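Local coordinates for cytoplasmic Protein STM1381 (Salmonella enterica subsp. enterica serovar Typhimurium, PDB 3SOZ) that is of unknown function but belongs to a putative glutamine amidotransferase family of the class I glutaminase clan, at residues I169-N183 with W224-F238. Residues are numbered along the deposited sequence; the frame is centred on the assembly and turned at random.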
ATOM      1  N   ILE A 169     -29.493 -21.520  -1.183  1.00 78.80           N
ATOM      2  CA  ILE A 169     -29.078 -20.372  -2.009  1.00 78.39           C
ATOM      3  C   ILE A 169     -28.751 -20.833  -3.418  1.00 78.34           C
ATOM      4  O   ILE A 169     -29.031 -20.130  -4.397  1.00 78.71           O
ATOM      5  CB  ILE A 169     -27.841 -19.645  -1.406  1.00 78.23           C
ATOM      6  CG1 ILE A 169     -28.182 -19.047  -0.040  1.00 77.85           C
ATOM      7  CG2 ILE A 169     -27.332 -18.551  -2.330  1.00 77.21           C
ATOM      8  CD1 ILE A 169     -26.993 -18.946   0.892  1.00 77.43           C
ATOM      9  N   THR A 170     -28.222 -22.050  -3.488  1.00 78.03           N
ATOM     10  CA  THR A 170     -27.504 -22.588  -4.625  1.00 77.72           C
ATOM     11  C   THR A 170     -28.330 -23.539  -5.504  1.00 77.73           C
ATOM     12  O   THR A 170     -27.893 -23.912  -6.604  1.00 77.82           O
ATOM     13  CB  THR A 170     -26.239 -23.316  -4.102  1.00 77.77           C
ATOM     14  OG1 THR A 170     -25.107 -22.940  -4.882  1.00 78.30           O
ATOM     15  CG2 THR A 170     -26.400 -24.847  -4.078  1.00 78.27           C
ATOM     16  N   GLN A 171     -29.515 -23.949  -5.036  1.00 77.77           N
ATOM     17  CA  GLN A 171     -30.316 -24.931  -5.808  1.00 77.48           C
ATOM     18  C   GLN A 171     -30.714 -24.383  -7.182  1.00 76.18           C
ATOM     19  O   GLN A 171     -30.287 -24.934  -8.206  1.00 75.82           O
ATOM     20  CB  GLN A 171     -31.541 -25.497  -5.035  1.00 77.87           C
ATOM     21  CG  GLN A 171     -31.252 -26.538  -3.886  1.00 80.76           C
ATOM     22  CD  GLN A 171     -29.976 -27.452  -4.047  1.00 83.56           C
ATOM     23  OE1 GLN A 171     -29.854 -28.497  -3.370  1.00 83.47           O
ATOM     24  NE2 GLN A 171     -29.024 -27.037  -4.904  1.00 84.18           N
ATOM     25  N   PRO A 172     -31.461 -23.257  -7.195  1.00 75.05           N
ATOM     26  CA  PRO A 172     -32.176 -22.760  -8.381  1.00 74.54           C
ATOM     27  C   PRO A 172     -31.354 -22.519  -9.672  1.00 74.01           C
ATOM     28  O   PRO A 172     -31.952 -22.207 -10.720  1.00 73.92           O
ATOM     29  CB  PRO A 172     -32.798 -21.440  -7.880  1.00 74.79           C
ATOM     30  CG  PRO A 172     -32.783 -21.558  -6.369  1.00 74.25           C
ATOM     31  CD  PRO A 172     -31.543 -22.294  -6.080  1.00 74.01           C
ATOM     32  N   PHE A 173     -30.023 -22.661  -9.601  1.00 73.12           N
ATOM     33  CA  PHE A 173     -29.136 -22.456 -10.763  1.00 72.44           C
ATOM     34  C   PHE A 173     -27.912 -23.351 -10.661  1.00 72.31           C
ATOM     35  O   PHE A 173     -27.572 -23.840  -9.562  1.00 72.24           O
ATOM     36  CB  PHE A 173     -28.675 -20.989 -10.850  1.00 72.63           C
ATOM     37  CG  PHE A 173     -27.900 -20.524  -9.635  1.00 72.09           C
ATOM     38  CD1 PHE A 173     -26.553 -20.879  -9.464  1.00 71.37           C
ATOM     39  CD2 PHE A 173     -28.518 -19.752  -8.657  1.00 70.94           C
ATOM     40  CE1 PHE A 173     -25.845 -20.491  -8.348  1.00 69.50           C
ATOM     41  CE2 PHE A 173     -27.809 -19.359  -7.539  1.00 70.54           C
ATOM     42  CZ  PHE A 173     -26.470 -19.727  -7.388  1.00 69.61           C
ATOM     43  N   SER A 174     -27.234 -23.548 -11.792  1.00 71.74           N
ATOM     44  CA  SER A 174     -25.966 -24.308 -11.791  1.00 71.34           C
ATOM     45  C   SER A 174     -24.823 -23.572 -12.479  1.00 70.24           C
ATOM     46  O   SER A 174     -23.651 -23.732 -12.097  1.00 69.52           O
ATOM     47  CB  SER A 174     -26.134 -25.712 -12.407  1.00 71.66           C
ATOM     48  OG  SER A 174     -26.366 -25.646 -13.806  1.00 72.12           O
ATOM     49  N   GLU A 175     -25.191 -22.794 -13.500  1.00 69.39           N
ATOM     50  CA  GLU A 175     -24.258 -21.967 -14.264  1.00 68.75           C
ATOM     51  C   GLU A 175     -24.363 -20.474 -13.873  1.00 66.61           C
ATOM     52  O   GLU A 175     -25.465 -19.882 -13.802  1.00 66.34           O
ATOM     53  CB  GLU A 175     -24.476 -22.203 -15.769  1.00 70.06           C
ATOM     54  CG  GLU A 175     -24.204 -20.989 -16.705  1.00 74.71           C
ATOM     55  CD  GLU A 175     -23.678 -21.384 -18.100  1.00 79.60           C
ATOM     56  OE1 GLU A 175     -22.874 -22.362 -18.196  1.00 81.62           O
ATOM     57  OE2 GLU A 175     -24.057 -20.690 -19.085  1.00 80.05           O
ATOM     58  N   TRP A 176     -23.202 -19.888 -13.592  1.00 63.74           N
ATOM     59  CA  TRP A 176     -23.094 -18.486 -13.163  1.00 60.63           C
ATOM     60  C   TRP A 176     -22.823 -17.527 -14.326  1.00 58.24           C
ATOM     61  O   TRP A 176     -22.167 -17.902 -15.311  1.00 57.77           O
ATOM     62  CB  TRP A 176     -21.947 -18.360 -12.180  1.00 60.80           C
ATOM     63  CG  TRP A 176     -22.264 -18.772 -10.770  1.00 60.92           C
ATOM     64  CD1 TRP A 176     -22.200 -20.036 -10.240  1.00 61.24           C
ATOM     65  CD2 TRP A 176     -22.632 -17.906  -9.688  1.00 61.41           C
ATOM     66  NE1 TRP A 176     -22.515 -20.010  -8.901  1.00 61.29           N
ATOM     67  CE2 TRP A 176     -22.790 -18.716  -8.535  1.00 61.08           C
ATOM     68  CE3 TRP A 176     -22.836 -16.514  -9.573  1.00 60.71           C
ATOM     69  CZ2 TRP A 176     -23.151 -18.178  -7.281  1.00 60.58           C
ATOM     70  CZ3 TRP A 176     -23.217 -15.987  -8.327  1.00 58.55           C
ATOM     71  CH2 TRP A 176     -23.361 -16.816  -7.202  1.00 57.93           C
ATOM     72  N   PRO A 177     -23.310 -16.275 -14.220  1.00 56.31           N
ATOM     73  CA  PRO A 177     -22.872 -15.298 -15.235  1.00 54.77           C
ATOM     74  C   PRO A 177     -21.424 -14.884 -14.935  1.00 53.65           C
ATOM     75  O   PRO A 177     -20.945 -15.094 -13.799  1.00 53.32           O
ATOM     76  CB  PRO A 177     -23.832 -14.129 -15.056  1.00 54.50           C
ATOM     77  CG  PRO A 177     -24.659 -14.464 -13.791  1.00 55.35           C
ATOM     78  CD  PRO A 177     -24.088 -15.648 -13.136  1.00 55.49           C
ATOM     79  N   PRO A 178     -20.703 -14.343 -15.940  1.00 52.67           N
ATOM     80  CA  PRO A 178     -19.306 -14.027 -15.634  1.00 52.02           C
ATOM     81  C   PRO A 178     -19.179 -12.795 -14.713  1.00 51.19           C
ATOM     82  O   PRO A 178     -19.964 -11.862 -14.804  1.00 51.05           O
ATOM     83  CB  PRO A 178     -18.714 -13.742 -17.014  1.00 51.31           C
ATOM     84  CG  PRO A 178     -19.878 -13.208 -17.784  1.00 51.57           C
ATOM     85  CD  PRO A 178     -21.052 -13.993 -17.335  1.00 52.12           C
ATOM     86  N   LEU A 179     -18.197 -12.814 -13.825  1.00 50.41           N
ATOM     87  CA  LEU A 179     -17.865 -11.638 -13.020  1.00 48.96           C
ATOM     88  C   LEU A 179     -16.494 -11.168 -13.502  1.00 48.43           C
ATOM     89  O   LEU A 179     -15.720 -12.000 -13.977  1.00 48.42           O
ATOM     90  CB  LEU A 179     -17.850 -12.004 -11.530  1.00 48.17           C
ATOM     91  CG  LEU A 179     -19.186 -12.467 -10.929  1.00 46.82           C
ATOM     92  CD1 LEU A 179     -18.936 -13.213  -9.663  1.00 46.32           C
ATOM     93  CD2 LEU A 179     -20.158 -11.348 -10.655  1.00 45.79           C
ATOM     94  N   LEU A 180     -16.197  -9.867 -13.360  1.00 47.34           N
ATOM     95  CA  LEU A 180     -14.941  -9.288 -13.825  1.00 46.46           C
ATOM     96  C   LEU A 180     -13.801  -9.177 -12.794  1.00 46.41           C
ATOM     97  O   LEU A 180     -12.689  -8.695 -13.123  1.00 46.30           O
ATOM     98  CB  LEU A 180     -15.193  -7.955 -14.490  1.00 46.45           C
ATOM     99  CG  LEU A 180     -16.187  -7.985 -15.645  1.00 47.75           C
ATOM    100  CD1 LEU A 180     -16.210  -6.644 -16.345  1.00 49.18           C
ATOM    101  CD2 LEU A 180     -15.728  -9.027 -16.605  1.00 48.22           C
ATOM    102  N   GLY A 181     -14.051  -9.633 -11.568  1.00 45.22           N
ATOM    103  CA  GLY A 181     -12.986  -9.761 -10.601  1.00 45.38           C
ATOM    104  C   GLY A 181     -13.554 -10.145  -9.247  1.00 46.22           C
ATOM    105  O   GLY A 181     -14.773 -10.218  -9.081  1.00 46.57           O
ATOM    106  N   TYR A 182     -12.678 -10.414  -8.279  1.00 45.89           N
ATOM    107  CA  TYR A 182     -13.116 -10.743  -6.942  1.00 46.30           C
ATOM    108  C   TYR A 182     -11.941 -10.546  -5.995  1.00 47.55           C
ATOM    109  O   TYR A 182     -10.787 -10.418  -6.416  1.00 47.12           O
ATOM    110  CB  TYR A 182     -13.615 -12.224  -6.856  1.00 46.56           C
ATOM    111  CG  TYR A 182     -12.537 -13.247  -7.212  1.00 43.01           C
ATOM    112  CD1 TYR A 182     -12.285 -13.569  -8.524  1.00 41.84           C
ATOM    113  CD2 TYR A 182     -11.753 -13.836  -6.249  1.00 42.44           C
ATOM    114  CE1 TYR A 182     -11.316 -14.451  -8.879  1.00 39.12           C
ATOM    115  CE2 TYR A 182     -10.747 -14.725  -6.612  1.00 43.35           C
ATOM    116  CZ  TYR A 182     -10.546 -15.003  -7.953  1.00 41.71           C
ATOM    117  OH  TYR A 182      -9.565 -15.872  -8.379  1.00 45.64           O
ATOM    118  N   ASN A 183     -12.261 -10.553  -4.708  1.00 48.71           N
ATOM    119  CA  ASN A 183     -11.272 -10.603  -3.664  1.00 50.01           C
ATOM    120  C   ASN A 183     -10.856 -12.050  -3.410  1.00 51.23           C
ATOM    121  O   ASN A 183     -11.683 -12.931  -3.245  1.00 51.53           O
ATOM    122  CB  ASN A 183     -11.852  -9.985  -2.399  1.00 49.61           C
ATOM    123  CG  ASN A 183     -12.027  -8.479  -2.496  1.00 50.02           C
ATOM    124  OD1 ASN A 183     -13.139  -7.965  -2.675  1.00 47.73           O
ATOM    125  ND2 ASN A 183     -10.919  -7.756  -2.348  1.00 52.14           N
ATOM    126  N   TRP A 224     -16.689  -4.991 -11.232  1.00 46.61           N
ATOM    127  CA  TRP A 224     -16.725  -6.440 -11.136  1.00 46.21           C
ATOM    128  C   TRP A 224     -18.118  -7.040 -11.347  1.00 46.76           C
ATOM    129  O   TRP A 224     -18.258  -8.116 -11.925  1.00 46.22           O
ATOM    130  CB  TRP A 224     -16.196  -6.924  -9.812  1.00 45.06           C
ATOM    131  CG  TRP A 224     -14.710  -6.739  -9.649  1.00 43.62           C
ATOM    132  CD1 TRP A 224     -13.775  -6.383 -10.618  1.00 40.40           C
ATOM    133  CD2 TRP A 224     -13.987  -6.912  -8.436  1.00 38.16           C
ATOM    134  NE1 TRP A 224     -12.505  -6.332 -10.043  1.00 38.86           N
ATOM    135  CE2 TRP A 224     -12.617  -6.651  -8.713  1.00 37.04           C
ATOM    136  CE3 TRP A 224     -14.364  -7.272  -7.135  1.00 38.78           C
ATOM    137  CZ2 TRP A 224     -11.641  -6.718  -7.734  1.00 35.88           C
ATOM    138  CZ3 TRP A 224     -13.364  -7.356  -6.148  1.00 39.90           C
ATOM    139  CH2 TRP A 224     -12.026  -7.089  -6.457  1.00 33.34           C
ATOM    140  N   GLY A 225     -19.137  -6.373 -10.839  1.00 47.53           N
ATOM    141  CA  GLY A 225     -20.498  -6.887 -10.999  1.00 50.20           C
ATOM    142  C   GLY A 225     -20.992  -6.585 -12.406  1.00 51.58           C
ATOM    143  O   GLY A 225     -21.465  -5.464 -12.678  1.00 52.30           O
ATOM    144  N   SER A 226     -20.863  -7.572 -13.300  1.00 51.99           N
ATOM    145  CA  SER A 226     -21.017  -7.360 -14.742  1.00 52.20           C
ATOM    146  C   SER A 226     -22.458  -7.085 -15.132  1.00 52.51           C
ATOM    147  O   SER A 226     -23.362  -7.390 -14.377  1.00 51.84           O
ATOM    148  CB  SER A 226     -20.523  -8.595 -15.491  1.00 52.39           C
ATOM    149  OG  SER A 226     -21.510  -9.620 -15.475  1.00 51.68           O
ATOM    150  N   PRO A 227     -22.688  -6.519 -16.319  1.00 53.83           N
ATOM    151  CA  PRO A 227     -24.087  -6.318 -16.665  1.00 55.39           C
ATOM    152  C   PRO A 227     -24.792  -7.678 -16.847  1.00 56.81           C
ATOM    153  O   PRO A 227     -25.976  -7.772 -16.587  1.00 57.39           O
ATOM    154  CB  PRO A 227     -24.015  -5.518 -17.980  1.00 55.22           C
ATOM    155  CG  PRO A 227     -22.624  -5.008 -18.039  1.00 54.00           C
ATOM    156  CD  PRO A 227     -21.801  -6.051 -17.393  1.00 53.82           C
ATOM    157  N   GLN A 228     -24.054  -8.723 -17.234  1.00 57.95           N
ATOM    158  CA  GLN A 228     -24.584 -10.085 -17.249  1.00 59.30           C
ATOM    159  C   GLN A 228     -25.008 -10.556 -15.857  1.00 59.89           C
ATOM    160  O   GLN A 228     -25.813 -11.459 -15.736  1.00 60.86           O
ATOM    161  CB  GLN A 228     -23.539 -11.091 -17.772  1.00 59.39           C
ATOM    162  CG  GLN A 228     -23.243 -11.040 -19.239  1.00 60.59           C
ATOM    163  CD  GLN A 228     -22.541  -9.743 -19.652  1.00 62.13           C
ATOM    164  OE1 GLN A 228     -21.504  -9.349 -19.080  1.00 60.66           O
ATOM    165  NE2 GLN A 228     -23.112  -9.071 -20.646  1.00 60.85           N
ATOM    166  N   PHE A 229     -24.397 -10.012 -14.818  1.00 61.08           N
ATOM    167  CA  PHE A 229     -24.648 -10.454 -13.454  1.00 61.89           C
ATOM    168  C   PHE A 229     -25.919  -9.779 -12.962  1.00 62.67           C
ATOM    169  O   PHE A 229     -26.777 -10.441 -12.420  1.00 62.22           O
ATOM    170  CB  PHE A 229     -23.437 -10.170 -12.548  1.00 61.50           C
ATOM    171  CG  PHE A 229     -23.617 -10.596 -11.099  1.00 61.27           C
ATOM    172  CD1 PHE A 229     -24.094 -11.862 -10.765  1.00 60.80           C
ATOM    173  CD2 PHE A 229     -23.289  -9.721 -10.054  1.00 62.21           C
ATOM    174  CE1 PHE A 229     -24.251 -12.252  -9.401  1.00 61.07           C
ATOM    175  CE2 PHE A 229     -23.428 -10.101  -8.678  1.00 61.54           C
ATOM    176  CZ  PHE A 229     -23.909 -11.366  -8.357  1.00 61.70           C
ATOM    177  N   LEU A 230     -26.048  -8.479 -13.207  1.00 63.71           N
ATOM    178  CA  LEU A 230     -27.221  -7.700 -12.786  1.00 65.53           C
ATOM    179  C   LEU A 230     -28.485  -8.023 -13.586  1.00 66.08           C
ATOM    180  O   LEU A 230     -29.606  -7.755 -13.134  1.00 66.40           O
ATOM    181  CB  LEU A 230     -26.974  -6.162 -12.883  1.00 65.71           C
ATOM    182  CG  LEU A 230     -25.797  -5.439 -12.200  1.00 67.20           C
ATOM    183  CD1 LEU A 230     -25.827  -3.936 -12.534  1.00 69.85           C
ATOM    184  CD2 LEU A 230     -25.763  -5.641 -10.686  1.00 67.45           C
ATOM    185  N   GLN A 231     -28.321  -8.535 -14.797  1.00 66.74           N
ATOM    186  CA  GLN A 231     -29.490  -8.865 -15.596  1.00 66.93           C
ATOM    187  C   GLN A 231     -29.834 -10.340 -15.506  1.00 67.31           C
ATOM    188  O   GLN A 231     -30.834 -10.755 -16.049  1.00 67.11           O
ATOM    189  CB  GLN A 231     -29.298  -8.462 -17.036  1.00 67.05           C
ATOM    190  CG  GLN A 231     -29.053  -6.987 -17.269  1.00 67.09           C
ATOM    191  CD  GLN A 231     -28.353  -6.783 -18.616  1.00 69.42           C
ATOM    192  OE1 GLN A 231     -28.127  -5.658 -19.022  1.00 72.14           O
ATOM    193  NE2 GLN A 231     -28.011  -7.879 -19.311  1.00 67.04           N
ATOM    194  N   TRP A 232     -29.003 -11.116 -14.812  1.00 67.93           N
ATOM    195  CA  TRP A 232     -29.281 -12.508 -14.468  1.00 68.88           C
ATOM    196  C   TRP A 232     -30.722 -12.734 -14.020  1.00 70.39           C
ATOM    197  O   TRP A 232     -31.332 -11.837 -13.436  1.00 71.05           O
ATOM    198  CB  TRP A 232     -28.388 -12.883 -13.317  1.00 68.21           C
ATOM    199  CG  TRP A 232     -28.120 -14.302 -13.173  1.00 66.58           C
ATOM    200  CD1 TRP A 232     -28.268 -15.272 -14.120  1.00 64.14           C
ATOM    201  CD2 TRP A 232     -27.578 -14.939 -12.013  1.00 65.54           C
ATOM    202  NE1 TRP A 232     -27.863 -16.486 -13.611  1.00 63.45           N
ATOM    203  CE2 TRP A 232     -27.440 -16.315 -12.319  1.00 64.84           C
ATOM    204  CE3 TRP A 232     -27.191 -14.483 -10.741  1.00 64.52           C
ATOM    205  CZ2 TRP A 232     -26.915 -17.249 -11.393  1.00 66.01           C
ATOM    206  CZ3 TRP A 232     -26.657 -15.424  -9.811  1.00 65.13           C
ATOM    207  CH2 TRP A 232     -26.527 -16.784 -10.151  1.00 65.18           C
ATOM    208  N   GLU A 233     -31.273 -13.921 -14.278  1.00 71.91           N
ATOM    209  CA  GLU A 233     -32.643 -14.186 -13.836  1.00 73.22           C
ATOM    210  C   GLU A 233     -32.627 -14.377 -12.322  1.00 72.44           C
ATOM    211  O   GLU A 233     -33.476 -13.854 -11.597  1.00 71.75           O
ATOM    212  CB  GLU A 233     -33.247 -15.403 -14.541  1.00 74.31           C
ATOM    213  CG  GLU A 233     -34.807 -15.446 -14.458  1.00 79.46           C
ATOM    214  CD  GLU A 233     -35.365 -16.853 -14.093  1.00 85.53           C
ATOM    215  OE1 GLU A 233     -36.421 -16.920 -13.393  1.00 85.82           O
ATOM    216  OE2 GLU A 233     -34.734 -17.877 -14.497  1.00 87.05           O
ATOM    217  N   HIS A 234     -31.596 -15.083 -11.870  1.00 72.17           N
ATOM    218  CA  HIS A 234     -31.442 -15.489 -10.480  1.00 72.07           C
ATOM    219  C   HIS A 234     -30.865 -14.416  -9.547  1.00 71.16           C
ATOM    220  O   HIS A 234     -30.676 -14.663  -8.355  1.00 71.33           O
ATOM    221  CB  HIS A 234     -30.626 -16.781 -10.425  1.00 72.68           C
ATOM    222  CG  HIS A 234     -31.252 -17.921 -11.182  1.00 75.97           C
ATOM    223  ND1 HIS A 234     -32.437 -18.514 -10.791  1.00 77.93           N
ATOM    224  CD2 HIS A 234     -30.862 -18.563 -12.312  1.00 77.14           C
ATOM    225  CE1 HIS A 234     -32.746 -19.473 -11.649  1.00 80.31           C
ATOM    226  NE2 HIS A 234     -31.805 -19.526 -12.579  1.00 79.13           N
ATOM    227  N   TYR A 235     -30.636 -13.217 -10.080  1.00 70.02           N
ATOM    228  CA  TYR A 235     -29.951 -12.167  -9.341  1.00 68.52           C
ATOM    229  C   TYR A 235     -30.665 -11.803  -8.040  1.00 67.16           C
ATOM    230  O   TYR A 235     -30.100 -12.006  -6.970  1.00 66.61           O
ATOM    231  CB  TYR A 235     -29.687 -10.932 -10.243  1.00 68.89           C
ATOM    232  CG  TYR A 235     -28.921  -9.786  -9.567  1.00 68.52           C
ATOM    233  CD1 TYR A 235     -27.548  -9.874  -9.332  1.00 67.45           C
ATOM    234  CD2 TYR A 235     -29.582  -8.617  -9.169  1.00 69.10           C
ATOM    235  CE1 TYR A 235     -26.853  -8.834  -8.713  1.00 68.65           C
ATOM    236  CE2 TYR A 235     -28.896  -7.573  -8.535  1.00 68.71           C
ATOM    237  CZ  TYR A 235     -27.537  -7.681  -8.316  1.00 68.70           C
ATOM    238  OH  TYR A 235     -26.869  -6.648  -7.701  1.00 65.53           O
ATOM    239  N   ALA A 236     -31.899 -11.302  -8.131  1.00 66.09           N
ATOM    240  CA  ALA A 236     -32.667 -10.860  -6.943  1.00 65.90           C
ATOM    241  C   ALA A 236     -32.859 -11.970  -5.878  1.00 65.84           C
ATOM    242  O   ALA A 236     -32.461 -11.836  -4.718  1.00 65.54           O
ATOM    243  CB  ALA A 236     -34.003 -10.272  -7.364  1.00 65.36           C
ATOM    244  N   THR A 237     -33.428 -13.085  -6.302  1.00 65.82           N
ATOM    245  CA  THR A 237     -33.610 -14.229  -5.439  1.00 66.06           C
ATOM    246  C   THR A 237     -32.284 -14.648  -4.802  1.00 65.79           C
ATOM    247  O   THR A 237     -32.243 -15.104  -3.652  1.00 65.97           O
ATOM    248  CB  THR A 237     -34.219 -15.411  -6.246  1.00 66.47           C
ATOM    249  OG1 THR A 237     -35.511 -15.021  -6.731  1.00 67.21           O
ATOM    250  CG2 THR A 237     -34.353 -16.666  -5.383  1.00 66.07           C
ATOM    251  N   PHE A 238     -31.197 -14.511  -5.541  1.00 64.54           N
ATOM    252  CA  PHE A 238     -29.957 -14.981  -4.994  1.00 63.98           C
ATOM    253  C   PHE A 238     -29.601 -14.217  -3.719  1.00 63.80           C
ATOM    254  O   PHE A 238     -29.098 -14.811  -2.771  1.00 63.34           O
ATOM    255  CB  PHE A 238     -28.827 -14.876  -5.999  1.00 63.81           C
ATOM    256  CG  PHE A 238     -27.481 -14.914  -5.375  1.00 62.77           C
ATOM    257  CD1 PHE A 238     -26.904 -16.128  -5.027  1.00 61.87           C
ATOM    258  CD2 PHE A 238     -26.788 -13.732  -5.118  1.00 61.89           C
ATOM    259  CE1 PHE A 238     -25.648 -16.179  -4.444  1.00 62.34           C
ATOM    260  CE2 PHE A 238     -25.526 -13.769  -4.521  1.00 61.79           C
ATOM    261  CZ  PHE A 238     -24.950 -14.994  -4.191  1.00 61.78           C
TER
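P177 packs over one face of the W232 indole. P177 CG is 3.4 Å from the centroid of the five-membered ring and nearly on the normal, a CH-pi contact. The CZ2–CH2 edge of W232 points at the face of F173 in a tilted edge-to-face pair, planes at 55°. F173 reaches this edge because its CG sits between the backbone N and the carbonyl carbon (chi1 60°). F173 CB rests over the face of the H234 ring, 3.6 Å from H234 CD2. W232 CH2 also lies over one face of W176, the planes oblique at 34°. W176 sends its own edge to the face of F238, W176 CH2 lying 3.6 Å from F238 CE1. I169 CG2 touches the same F238 ring. W176 NE1 bonds to N162.

Further along, L179 CD2 sits over the face of F229, 3.7 Å from the ring centroid. S226 OG donates to P178 O (2.8 Å), and accepts a weak N-cap bond from F229 N. L180 N binds W224 O at 3.1 Å, almost straight. The W224 indole then lies flat on the backbone of G181 and Y182, with G181 CA 3.4 Å from the five-membered ring centroid. Its NE1 is held by E153.

An aromatic cluster and an N-capped helix thus join strand 175-187, in the antiparallel part of the mixed sheet, and the loop before it to helices 227-230 and 235-246 and the loop between them, in a probable glutamine amidotransferase-like domain.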